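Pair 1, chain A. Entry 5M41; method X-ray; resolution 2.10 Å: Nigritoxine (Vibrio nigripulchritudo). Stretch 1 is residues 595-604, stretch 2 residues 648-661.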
# COMPACT_ATOMS: atom_id res chain seq x y z
N SER A 595 2.42 50.10 9.98
CA SER A 595 1.57 50.16 11.16
C SER A 595 0.42 49.14 11.09
O SER A 595 0.14 48.57 10.04
CB SER A 595 1.03 51.59 11.38
OG SER A 595 0.03 51.91 10.43
N ASN A 596 -0.23 48.92 12.23
CA ASN A 596 -1.36 48.00 12.33
C ASN A 596 -1.00 46.57 11.90
O ASN A 596 -1.85 45.83 11.42
CB ASN A 596 -2.57 48.54 11.55
CG ASN A 596 -3.87 47.85 11.93
OD1 ASN A 596 -4.24 47.78 13.11
ND2 ASN A 596 -4.59 47.36 10.92
N ASN A 597 0.27 46.19 12.08
CA ASN A 597 0.71 44.84 11.76
C ASN A 597 -0.10 43.82 12.55
O ASN A 597 -0.20 43.94 13.78
CB ASN A 597 2.19 44.70 12.07
CG ASN A 597 2.78 43.39 11.56
OD1 ASN A 597 2.18 42.67 10.75
ND2 ASN A 597 4.00 43.09 12.02
N HIS A 598 -0.70 42.85 11.87
CA HIS A 598 -1.51 41.82 12.56
C HIS A 598 -1.65 40.57 11.74
O HIS A 598 -1.51 40.62 10.51
CB HIS A 598 -2.89 42.35 12.94
CG HIS A 598 -3.76 42.70 11.75
ND1 HIS A 598 -3.62 43.87 11.07
CD2 HIS A 598 -4.79 42.00 11.13
CE1 HIS A 598 -4.52 43.90 10.06
NE2 HIS A 598 -5.24 42.76 10.10
N LEU A 599 -1.91 39.45 12.42
CA LEU A 599 -2.15 38.16 11.77
C LEU A 599 -3.65 37.95 11.66
O LEU A 599 -4.41 38.25 12.60
CB LEU A 599 -1.51 37.00 12.57
CG LEU A 599 -1.56 35.61 11.90
CD1 LEU A 599 -0.28 34.84 12.17
CD2 LEU A 599 -2.80 34.80 12.32
N THR A 600 -4.08 37.43 10.52
CA THR A 600 -5.50 37.19 10.28
C THR A 600 -5.75 35.73 10.03
O THR A 600 -5.06 35.10 9.23
CB THR A 600 -6.01 37.99 9.08
OG1 THR A 600 -6.03 39.37 9.45
CG2 THR A 600 -7.45 37.57 8.71
N LEU A 601 -6.73 35.20 10.75
CA LEU A 601 -7.25 33.87 10.53
C LEU A 601 -8.49 33.99 9.66
O LEU A 601 -9.41 34.75 9.97
CB LEU A 601 -7.62 33.22 11.88
CG LEU A 601 -8.38 31.89 11.77
CD1 LEU A 601 -7.52 30.79 11.14
CD2 LEU A 601 -8.94 31.48 13.13
N GLU A 602 -8.50 33.22 8.57
CA GLU A 602 -9.59 33.21 7.62
C GLU A 602 -10.74 32.30 8.10
O GLU A 602 -10.82 31.12 7.75
CB GLU A 602 -9.05 32.79 6.25
CG GLU A 602 -8.05 33.78 5.66
CD GLU A 602 -7.00 33.11 4.77
OE1 GLU A 602 -7.30 32.07 4.15
OE2 GLU A 602 -5.87 33.63 4.68
N SER A 603 -11.63 32.89 8.89
CA SER A 603 -12.60 32.16 9.70
C SER A 603 -13.41 31.13 8.92
O SER A 603 -13.37 29.95 9.24
CB SER A 603 -13.55 33.14 10.38
OG SER A 603 -12.81 33.99 11.23
N ASN A 604 -14.12 31.59 7.90
CA ASN A 604 -15.05 30.73 7.19
C ASN A 604 -14.34 29.74 6.29
O ASN A 604 -14.82 28.61 6.11
CB ASN A 604 -16.11 31.55 6.41
CG ASN A 604 -17.13 32.21 7.34
OD1 ASN A 604 -17.58 31.62 8.32
ND2 ASN A 604 -17.50 33.44 7.03
N ASN A 648 -13.39 37.65 9.71
CA ASN A 648 -12.10 37.08 10.01
C ASN A 648 -11.68 37.47 11.40
O ASN A 648 -12.20 38.41 11.96
CB ASN A 648 -11.05 37.57 9.00
CG ASN A 648 -11.25 36.95 7.63
OD1 ASN A 648 -11.91 35.91 7.50
ND2 ASN A 648 -10.68 37.57 6.61
N ILE A 649 -10.71 36.72 11.92
CA ILE A 649 -10.26 36.78 13.29
C ILE A 649 -8.82 37.33 13.28
O ILE A 649 -8.03 36.94 12.44
CB ILE A 649 -10.29 35.35 13.88
CG1 ILE A 649 -11.72 35.00 14.33
CG2 ILE A 649 -9.29 35.17 15.00
CD1 ILE A 649 -12.00 33.53 14.56
N HIS A 650 -8.50 38.23 14.21
CA HIS A 650 -7.20 38.92 14.19
C HIS A 650 -6.41 38.75 15.46
O HIS A 650 -6.97 38.78 16.56
CB HIS A 650 -7.40 40.42 13.90
CG HIS A 650 -8.28 40.69 12.69
ND1 HIS A 650 -7.88 40.45 11.43
CD2 HIS A 650 -9.59 41.18 12.60
CE1 HIS A 650 -8.88 40.76 10.56
NE2 HIS A 650 -9.92 41.22 11.28
N PHE A 651 -5.11 38.56 15.30
CA PHE A 651 -4.16 38.50 16.41
C PHE A 651 -3.09 39.56 16.17
O PHE A 651 -2.74 39.83 15.02
CB PHE A 651 -3.43 37.16 16.42
CG PHE A 651 -4.30 35.96 16.69
CD1 PHE A 651 -4.29 35.35 17.95
CD2 PHE A 651 -5.02 35.35 15.67
CE1 PHE A 651 -5.05 34.21 18.19
CE2 PHE A 651 -5.77 34.20 15.90
CZ PHE A 651 -5.78 33.63 17.17
N ARG A 652 -2.56 40.14 17.23
CA ARG A 652 -1.48 41.14 17.09
C ARG A 652 -0.59 41.10 18.33
O ARG A 652 -1.01 40.55 19.36
CB ARG A 652 -2.04 42.56 16.84
CG ARG A 652 -3.48 42.75 17.31
CD ARG A 652 -4.04 44.15 17.20
NE ARG A 652 -3.97 44.73 15.86
CZ ARG A 652 -4.90 44.63 14.92
NH1 ARG A 652 -6.00 43.94 15.13
NH2 ARG A 652 -4.71 45.21 13.75
N THR A 653 0.62 41.64 18.23
CA THR A 653 1.51 41.67 19.39
C THR A 653 1.11 42.83 20.29
O THR A 653 0.46 43.79 19.84
CB THR A 653 2.99 41.86 19.00
OG1 THR A 653 3.16 43.18 18.45
CG2 THR A 653 3.43 40.83 17.97
N ASP A 654 1.50 42.74 21.55
CA ASP A 654 1.30 43.85 22.47
C ASP A 654 1.94 45.17 22.00
O ASP A 654 1.31 46.24 22.07
CB ASP A 654 1.81 43.48 23.87
CG ASP A 654 1.55 44.57 24.87
OD1 ASP A 654 0.38 44.76 25.25
OD2 ASP A 654 2.52 45.27 25.24
N ARG A 655 3.17 45.10 21.50
CA ARG A 655 3.92 46.29 21.14
C ARG A 655 3.38 46.97 19.87
O ARG A 655 3.59 48.16 19.66
CB ARG A 655 5.41 45.96 20.99
CG ARG A 655 5.76 45.25 19.70
CD ARG A 655 7.21 44.79 19.67
NE ARG A 655 7.48 43.91 18.52
CZ ARG A 655 7.22 42.59 18.48
NH1 ARG A 655 6.66 41.98 19.52
NH2 ARG A 655 7.51 41.89 17.39
N GLU A 656 2.68 46.21 19.04
CA GLU A 656 2.16 46.73 17.78
C GLU A 656 0.66 47.02 17.80
O GLU A 656 0.10 47.39 16.78
CB GLU A 656 2.47 45.77 16.63
CG GLU A 656 3.93 45.74 16.17
CD GLU A 656 4.21 44.52 15.32
OE1 GLU A 656 3.86 43.39 15.75
OE2 GLU A 656 4.78 44.66 14.23
N LYS A 657 0.02 46.87 18.96
CA LYS A 657 -1.44 46.85 19.02
C LYS A 657 -2.15 48.17 18.71
O LYS A 657 -3.36 48.17 18.43
CB LYS A 657 -1.91 46.32 20.38
CG LYS A 657 -1.80 47.35 21.49
CD LYS A 657 -2.02 46.71 22.83
CE LYS A 657 -1.35 47.56 23.91
NZ LYS A 657 -1.94 47.20 25.22
N GLY A 658 -1.43 49.30 18.76
CA GLY A 658 -2.06 50.62 18.61
C GLY A 658 -3.16 50.79 19.64
O GLY A 658 -2.93 50.63 20.83
N ASP A 659 -4.37 51.08 19.18
CA ASP A 659 -5.51 51.18 20.11
C ASP A 659 -6.45 49.96 20.14
O ASP A 659 -7.58 50.06 20.64
CB ASP A 659 -6.29 52.49 19.90
CG ASP A 659 -6.51 52.82 18.43
OD1 ASP A 659 -6.74 51.87 17.63
OD2 ASP A 659 -6.44 54.03 18.10
N HIS A 660 -5.99 48.82 19.62
CA HIS A 660 -6.77 47.59 19.72
C HIS A 660 -6.57 46.96 21.07
O HIS A 660 -5.43 46.71 21.48
CB HIS A 660 -6.38 46.60 18.61
CG HIS A 660 -6.59 47.12 17.21
ND1 HIS A 660 -7.77 47.01 16.56
CD2 HIS A 660 -5.72 47.77 16.34
CE1 HIS A 660 -7.66 47.57 15.34
NE2 HIS A 660 -6.41 48.03 15.20
N SER A 661 -7.66 46.71 21.80
CA SER A 661 -7.58 45.99 23.08
C SER A 661 -7.34 44.50 22.80
O SER A 661 -7.94 43.93 21.89
CB SER A 661 -8.85 46.18 23.90
OG SER A 661 -9.11 47.56 24.12
O HOH W 1 -7.02 45.57 11.86
O HOH W 2 1.30 42.45 15.64
O HOH W 3 -1.69 45.86 15.25
O HOH W 4 -14.23 34.53 7.44

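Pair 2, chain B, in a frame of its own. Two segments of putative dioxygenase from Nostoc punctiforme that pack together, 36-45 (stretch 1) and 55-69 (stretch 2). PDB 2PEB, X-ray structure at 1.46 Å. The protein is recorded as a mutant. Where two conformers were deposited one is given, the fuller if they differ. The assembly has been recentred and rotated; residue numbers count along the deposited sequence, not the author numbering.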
# COMPACT_ATOMS: atom_id res chain seq x y z
N ARG B 36 9.83 -4.89 16.93
CA ARG B 36 10.62 -5.37 15.77
C ARG B 36 11.37 -4.32 14.95
O ARG B 36 12.37 -4.63 14.35
CB ARG B 36 9.72 -6.14 14.82
CG ARG B 36 9.15 -7.41 15.35
CD ARG B 36 8.13 -8.05 14.41
NE ARG B 36 7.82 -9.41 14.84
CZ ARG B 36 7.07 -9.73 15.89
NH1 ARG B 36 6.50 -8.79 16.64
NH2 ARG B 36 6.89 -11.02 16.19
N PHE B 37 10.82 -3.11 14.85
CA PHE B 37 11.29 -2.16 13.86
C PHE B 37 11.74 -0.86 14.50
O PHE B 37 11.50 -0.62 15.70
CB PHE B 37 10.22 -1.92 12.80
CG PHE B 37 9.68 -3.20 12.21
CD1 PHE B 37 10.49 -4.06 11.50
CD2 PHE B 37 8.36 -3.58 12.47
CE1 PHE B 37 9.95 -5.27 10.98
CE2 PHE B 37 7.83 -4.78 11.97
CZ PHE B 37 8.65 -5.64 11.26
N GLU B 38 12.45 -0.06 13.71
CA GLU B 38 12.89 1.25 14.14
C GLU B 38 11.78 2.23 13.84
O GLU B 38 11.62 2.71 12.71
CB GLU B 38 14.19 1.63 13.48
CG GLU B 38 15.30 0.65 13.80
CD GLU B 38 16.61 0.94 13.07
OE1 GLU B 38 16.73 1.93 12.32
OE2 GLU B 38 17.55 0.15 13.28
N VAL B 39 10.94 2.45 14.83
CA VAL B 39 9.76 3.28 14.67
C VAL B 39 9.58 4.21 15.87
O VAL B 39 10.18 4.03 16.91
CB VAL B 39 8.45 2.45 14.55
CG1 VAL B 39 8.44 1.59 13.28
CG2 VAL B 39 8.23 1.63 15.82
N GLN B 40 8.83 5.28 15.65
CA GLN B 40 8.42 6.21 16.69
C GLN B 40 6.92 6.06 16.80
O GLN B 40 6.21 6.33 15.84
CB GLN B 40 8.79 7.66 16.30
CG GLN B 40 10.19 7.86 15.68
CD GLN B 40 10.21 8.70 14.37
OE1 GLN B 40 10.55 8.18 13.29
NE2 GLN B 40 9.86 9.98 14.46
N LEU B 41 6.43 5.61 17.95
CA LEU B 41 5.04 5.38 18.15
C LEU B 41 4.43 6.61 18.77
O LEU B 41 4.88 7.05 19.82
CB LEU B 41 4.84 4.18 19.06
CG LEU B 41 5.32 2.84 18.51
CD1 LEU B 41 5.10 1.73 19.53
CD2 LEU B 41 4.58 2.51 17.19
N GLY B 42 3.41 7.15 18.11
CA GLY B 42 2.71 8.32 18.60
C GLY B 42 1.57 7.95 19.52
O GLY B 42 1.34 6.78 19.86
N ARG B 43 0.81 8.97 19.91
CA ARG B 43 -0.25 8.79 20.89
C ARG B 43 -1.41 7.98 20.33
O ARG B 43 -1.61 7.89 19.11
CB ARG B 43 -0.74 10.15 21.36
CG ARG B 43 -0.96 11.09 20.22
N TRP B 44 -2.15 7.39 21.23
CA TRP B 44 -3.29 6.63 20.93
C TRP B 44 -4.47 7.63 20.93
O TRP B 44 -4.67 8.34 21.90
CB TRP B 44 -3.40 5.58 22.02
CG TRP B 44 -4.33 4.55 21.77
CD1 TRP B 44 -5.68 4.66 21.84
CD2 TRP B 44 -4.04 3.20 21.41
NE1 TRP B 44 -6.26 3.45 21.55
CE2 TRP B 44 -5.27 2.54 21.28
CE3 TRP B 44 -2.87 2.47 21.23
CZ2 TRP B 44 -5.37 1.20 20.93
CZ3 TRP B 44 -2.98 1.15 20.90
CH2 TRP B 44 -4.21 0.53 20.74
N PHE B 45 -5.19 7.72 19.82
CA PHE B 45 -6.44 8.51 19.77
C PHE B 45 -7.65 7.58 19.67
O PHE B 45 -7.87 6.96 18.65
CB PHE B 45 -6.41 9.45 18.59
CG PHE B 45 -5.34 10.51 18.70
CD1 PHE B 45 -5.58 11.65 19.46
CD2 PHE B 45 -4.11 10.36 18.08
CE1 PHE B 45 -4.62 12.65 19.58
CE2 PHE B 45 -3.13 11.35 18.21
CZ PHE B 45 -3.39 12.50 18.96
N GLY B 55 -10.77 6.35 15.37
CA GLY B 55 -9.64 6.26 16.26
C GLY B 55 -8.43 5.61 15.57
O GLY B 55 -8.58 4.76 14.68
N MSE B 56 -7.25 6.06 15.97
CA MSE B 56 -6.01 5.57 15.36
C MSE B 56 -4.85 5.84 16.26
O MSE B 56 -4.99 6.54 17.27
CB MSE B 56 -5.72 6.15 13.94
CG MSE B 56 -5.56 7.68 13.86
SE MSE B 56 -3.75 8.20 14.22
CE MSE B 56 -3.97 10.10 14.58
N TYR B 57 -3.74 5.23 15.91
CA TYR B 57 -2.44 5.63 16.41
C TYR B 57 -1.45 5.75 15.25
O TYR B 57 -1.64 5.15 14.19
CB TYR B 57 -1.93 4.70 17.54
CG TYR B 57 -1.71 3.28 17.12
CD1 TYR B 57 -0.58 2.94 16.38
CD2 TYR B 57 -2.61 2.29 17.45
CE1 TYR B 57 -0.37 1.63 15.97
CE2 TYR B 57 -2.39 0.96 17.06
CZ TYR B 57 -1.28 0.65 16.32
OH TYR B 57 -1.03 -0.64 15.95
N GLN B 58 -0.43 6.57 15.47
CA GLN B 58 0.56 6.88 14.45
C GLN B 58 1.82 6.08 14.72
O GLN B 58 2.21 5.88 15.87
CB GLN B 58 0.88 8.39 14.49
CG GLN B 58 2.12 8.80 13.74
CD GLN B 58 2.33 10.31 13.72
OE1 GLN B 58 1.44 11.08 13.34
NE2 GLN B 58 3.53 10.73 14.11
N VAL B 59 2.45 5.63 13.64
CA VAL B 59 3.74 5.00 13.68
C VAL B 59 4.59 5.71 12.63
O VAL B 59 4.22 5.68 11.44
CB VAL B 59 3.62 3.52 13.24
CG1 VAL B 59 4.94 2.77 13.47
CG2 VAL B 59 2.48 2.82 13.99
N ALA B 60 5.70 6.32 13.02
CA ALA B 60 6.65 7.00 12.13
C ALA B 60 7.91 6.17 11.95
O ALA B 60 8.40 5.59 12.89
CB ALA B 60 7.03 8.41 12.64
N PHE B 61 8.47 6.20 10.74
CA PHE B 61 9.75 5.56 10.47
C PHE B 61 10.47 6.23 9.32
O PHE B 61 9.85 6.86 8.45
CB PHE B 61 9.60 4.07 10.20
CG PHE B 61 8.50 3.72 9.26
CD1 PHE B 61 7.17 3.58 9.73
CD2 PHE B 61 8.73 3.45 7.93
CE1 PHE B 61 6.14 3.25 8.89
CE2 PHE B 61 7.65 3.08 7.08
CZ PHE B 61 6.39 2.98 7.56
N LEU B 62 11.78 6.07 9.33
CA LEU B 62 12.63 6.51 8.22
C LEU B 62 12.46 5.60 7.00
O LEU B 62 11.95 4.50 7.12
CB LEU B 62 14.09 6.54 8.63
CG LEU B 62 14.45 7.64 9.64
CD1 LEU B 62 15.88 7.47 10.11
CD2 LEU B 62 14.24 9.04 9.01
N PRO B 63 12.84 6.09 5.81
CA PRO B 63 12.66 5.28 4.60
C PRO B 63 13.27 3.88 4.65
O PRO B 63 12.67 2.97 4.04
CB PRO B 63 13.26 6.15 3.51
CG PRO B 63 12.99 7.54 4.01
CD PRO B 63 13.38 7.41 5.48
N ASN B 64 14.39 3.70 5.37
CA ASN B 64 15.03 2.38 5.50
C ASN B 64 14.21 1.29 6.25
O ASN B 64 14.61 0.13 6.30
CB ASN B 64 16.46 2.47 5.97
CG ASN B 64 16.60 2.75 7.45
OD1 ASN B 64 15.67 2.70 8.22
ND2 ASN B 64 17.84 2.98 7.85
N GLN B 65 13.07 1.65 6.82
CA GLN B 65 12.16 0.70 7.43
C GLN B 65 10.95 0.33 6.58
O GLN B 65 10.16 -0.53 6.97
CB GLN B 65 11.69 1.29 8.76
CG GLN B 65 12.79 1.53 9.77
CD GLN B 65 13.56 0.28 10.15
OE1 GLN B 65 13.01 -0.64 10.81
NE2 GLN B 65 14.81 0.22 9.74
N PHE B 66 10.79 0.97 5.42
CA PHE B 66 9.60 0.82 4.61
C PHE B 66 9.44 -0.63 4.20
O PHE B 66 8.34 -1.21 4.40
CB PHE B 66 9.63 1.80 3.41
CG PHE B 66 8.44 1.71 2.58
CD1 PHE B 66 7.32 2.49 2.84
CD2 PHE B 66 8.42 0.85 1.48
CE1 PHE B 66 6.21 2.41 2.05
CE2 PHE B 66 7.30 0.77 0.69
CZ PHE B 66 6.17 1.54 0.97
N ASP B 67 10.54 -1.27 3.83
CA ASP B 67 10.45 -2.68 3.38
C ASP B 67 10.49 -3.68 4.56
O ASP B 67 10.48 -4.92 4.35
CB ASP B 67 11.48 -2.99 2.30
CG ASP B 67 12.88 -3.04 2.82
OD1 ASP B 67 13.10 -2.95 4.06
OD2 ASP B 67 13.76 -3.20 1.96
N LYS B 68 10.52 -3.16 5.78
CA LYS B 68 10.36 -3.98 6.95
C LYS B 68 8.99 -3.83 7.54
O LYS B 68 8.26 -4.81 7.67
CB LYS B 68 11.46 -3.66 7.98
CG LYS B 68 12.86 -3.84 7.37
CD LYS B 68 13.97 -3.34 8.27
CE LYS B 68 15.35 -3.51 7.62
NZ LYS B 68 15.38 -4.67 6.68
N VAL B 69 8.61 -2.59 7.91
CA VAL B 69 7.33 -2.30 8.50
C VAL B 69 6.12 -2.66 7.62
O VAL B 69 5.19 -3.31 8.06
CB VAL B 69 7.27 -0.83 8.96
CG1 VAL B 69 5.85 -0.49 9.43
CG2 VAL B 69 8.29 -0.58 10.10
O HOH W 5 13.05 4.82 11.45
O HOH W 6 15.52 3.79 10.80
O HOH W 7 5.24 9.15 15.67
O HOH W 8 1.50 5.03 18.21

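Pair 1 and pair 2 share a two-stranded antiparallel ladder whose second strand runs on into a connecting segment, beta turns in pair 1 and a 3-10 segment leading into a helix in pair 2, that folds back beside the start of the first. The N-to-C directions of the strands differ by 145° in pair 1 and 159° in pair 2, and the two arrangements superpose with an RMSD of 0.8 Å over 14 central residues. The register is the same: A:Leu599 opposite A:Phe651 matches B:Gln40 opposite B:Ala60, and A:Thr600 opposite A:His650 matches B:Leu41 opposite B:Val59.

The first of these pairs is bonded almost identically. A:Leu599 N donates to A:Phe651 O and A:Phe651 N to A:Leu599 O, both at 2.8 Å; in pair 2, B:Gln40 N donates to B:Ala60 O at 2.8 Å and B:Ala60 N to B:Gln40 O at 2.9 Å. Two residues on, A:Leu601 N to A:Ile649 O recurs as B:Gly42 N to B:Gln58 O, again 2.8 Å each, but the return bond from A:Ile649 N to A:Leu601 O has no equivalent in pair 2, where water 8 donates to both B:Gly42 O and B:Gln58 O.

The side chains on this common frame differ in character. On the face carrying A:Thr600 and A:His650, the pairing is polar: A:Thr600 OG1 and A:His650 ND1 form a 2.9 Å hydrogen bond in which either could be the donor. The matching residues are purely apolar, with B:Leu41 CD2 3.7 Å from B:Val59 CG1. Two residues before A:Thr600, the A:His598 ring lies obliquely to that of A:His650 and its CG sits over one face of the A:Arg652 guanidinium. B:Val39, in the place of A:His598, packs its CB 3.7 Å from B:Val59 CG1 and its CG1 4.1 Å from B:Phe61 CB, a smaller side chain among hydrocarbon neighbours.

The other face reverses the balance. A:Leu599 CD2 meets A:Phe651 CD2 at 4.1 Å, whereas B:Ala60 offers B:Gln40 only a methyl group. A:Leu601 CB lies 4.0 Å from A:Ile649 CB; B:Gly42 has no side chain there, and an ideal CB would lie a tight 3.3 Å from B:Gln58 CB.

Both segments are also tied to the first stretch, from the matched residues A:Asn597 and B:Glu38. In both pairs a water joins the carbonyl O of these residues to the backbone N of the matched A:Thr653 and B:Leu62. The direct bonds differ, and their partners do not match: A:Asn597 donates through its side-chain ND2 to A:Glu656 OE2 at 2.8 Å, B:Glu38 through its backbone N to B:Gln65 OE1 at 3.0 Å. In pair 1, water 3 also links A:Asn597 O to A:Arg652 NE and A:Glu656 O. Beside B:Glu38, B:Phe37 lays its ring against B:Val69, whose CA stands over the ring face, where the matched A:Asn596 OD1 accepts a weak 3.0 Å hydrogen bond from A:His660 NE2.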